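Local coordinates for iron-binding protein (Staphylococcus epidermidis, PDB 4M7O), which probably binds an iron compound, such as a chelated form, as the solute-binding component of an uptake system, at residues A[254-257]-A[258-261]. Residues are numbered along the deposited sequence; the frame is centred on the assembly and turned at random.
Sequences GDEV and SRPG
S258 and R259 turn back onto G254 and E256 in a local contact at the C-terminal end of the single-turn helix 254-257, where the chain passes between the two lobes of a periplasmic-binding-protein fold. The carbonyl oxygen of G254 is gripped twice by S258. S258 N donates a hydrogen bond of 3.0 Å to G254 O, closing the helical turn, and S258 OG donates to G254 O over 2.7 Å, the two donors reaching it from opposite faces of the carbonyl plane. Serine suits this position because its short hydroxyl, set by its first torsion (chi1 73°) between its own backbone N and carbonyl carbon, folds back onto the turn. R259 N donates to E256 O at 3.1 Å, a three-residue step where S258 has left helical geometry. The side chains of E256 and R259 run side by side and form a salt bridge, E256 OE1 to R259 NH2 at 2.7 Å. The carboxylate and guanidinium planes are 76° apart and the hydrogen bond within the bridge is weak, while E256 OE2 lies over one guanidinium face near its rim. A long arginine, bent at chi3 (-65°), can serve several acids: its NH1 also makes salt bridges to E34 and D53, probably easing the acids' mutual repulsion. Buried, apolar V257 packs with S258 on helix 181-188, whereas R259 and P260, whose ring suits the inverse gamma turn it centres, touch helix 30-38 of the other lobe.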
loop_
_atom_site.group_PDB
_atom_site.type_symbol
_atom_site.label_atom_id
_atom_site.label_comp_id
_atom_site.label_asym_id
_atom_site.label_seq_id
_atom_site.Cartn_x
_atom_site.Cartn_y
_atom_site.Cartn_z
ATOM N N GLY A 254 7.525 -2.303 -0.697
ATOM C CA GLY A 254 6.165 -2.798 -0.805
ATOM C C GLY A 254 5.147 -1.855 -0.216
ATOM O O GLY A 254 4.059 -1.671 -0.780
ATOM N N ASP A 255 5.502 -1.254 0.917
ATOM C CA ASP A 255 4.623 -0.296 1.574
ATOM C C ASP A 255 4.417 0.964 0.731
ATOM O O ASP A 255 3.335 1.540 0.731
ATOM C CB ASP A 255 5.144 0.061 2.975
ATOM C CG ASP A 255 5.035 -1.103 3.960
ATOM O OD1 ASP A 255 4.238 -2.042 3.708
ATOM O OD2 ASP A 255 5.743 -1.070 4.995
ATOM N N GLU A 256 5.451 1.398 0.018
ATOM C CA GLU A 256 5.285 2.520 -0.900
ATOM C C GLU A 256 4.440 2.151 -2.124
ATOM O O GLU A 256 3.419 2.780 -2.382
ATOM C CB GLU A 256 6.634 3.095 -1.340
ATOM C CG GLU A 256 7.295 3.964 -0.290
ATOM C CD GLU A 256 6.391 5.087 0.196
ATOM O OE1 GLU A 256 6.111 5.132 1.413
ATOM O OE2 GLU A 256 5.962 5.922 -0.634
ATOM N N VAL A 257 4.830 1.119 -2.862
ATOM C CA VAL A 257 4.093 0.822 -4.091
ATOM C C VAL A 257 2.645 0.409 -3.857
ATOM O O VAL A 257 1.792 0.655 -4.707
ATOM C CB VAL A 257 4.799 -0.222 -4.986
ATOM C CG1 VAL A 257 6.227 0.170 -5.179
ATOM C CG2 VAL A 257 4.696 -1.584 -4.373
ATOM N N SER A 258 2.358 -0.203 -2.712
ATOM C CA SER A 258 0.999 -0.650 -2.450
ATOM C C SER A 258 0.231 0.331 -1.563
ATOM O O SER A 258 -0.816 -0.018 -1.014
ATOM C CB SER A 258 0.986 -2.059 -1.839
ATOM O OG SER A 258 1.413 -2.058 -0.491
ATOM N N ARG A 259 0.735 1.555 -1.424
ATOM C CA ARG A 259 0.028 2.535 -0.603
ATOM C C ARG A 259 -1.339 2.809 -1.219
ATOM O O ARG A 259 -1.429 3.266 -2.371
ATOM C CB ARG A 259 0.808 3.844 -0.483
ATOM C CG ARG A 259 0.094 4.891 0.386
ATOM C CD ARG A 259 0.899 6.174 0.487
ATOM N NE ARG A 259 2.167 5.991 1.194
ATOM C CZ ARG A 259 2.942 6.999 1.602
ATOM N NH1 ARG A 259 2.591 8.263 1.355
ATOM N NH2 ARG A 259 4.070 6.748 2.253
ATOM N N PRO A 260 -2.415 2.531 -0.462
ATOM C CA PRO A 260 -3.755 2.653 -1.051
ATOM C C PRO A 260 -4.226 4.105 -1.170
ATOM O O PRO A 260 -5.270 4.460 -0.615
ATOM C CB PRO A 260 -4.640 1.870 -0.071
ATOM C CG PRO A 260 -3.903 1.973 1.262
ATOM C CD PRO A 260 -2.448 1.910 0.880
ATOM N N GLY A 261 -3.475 4.928 -1.901
ATOM C CA GLY A 261 -3.848 6.317 -2.097
ATOM C C GLY A 261 -3.994 6.704 -3.560
ATOM O O GLY A 261 -4.016 5.849 -4.448
#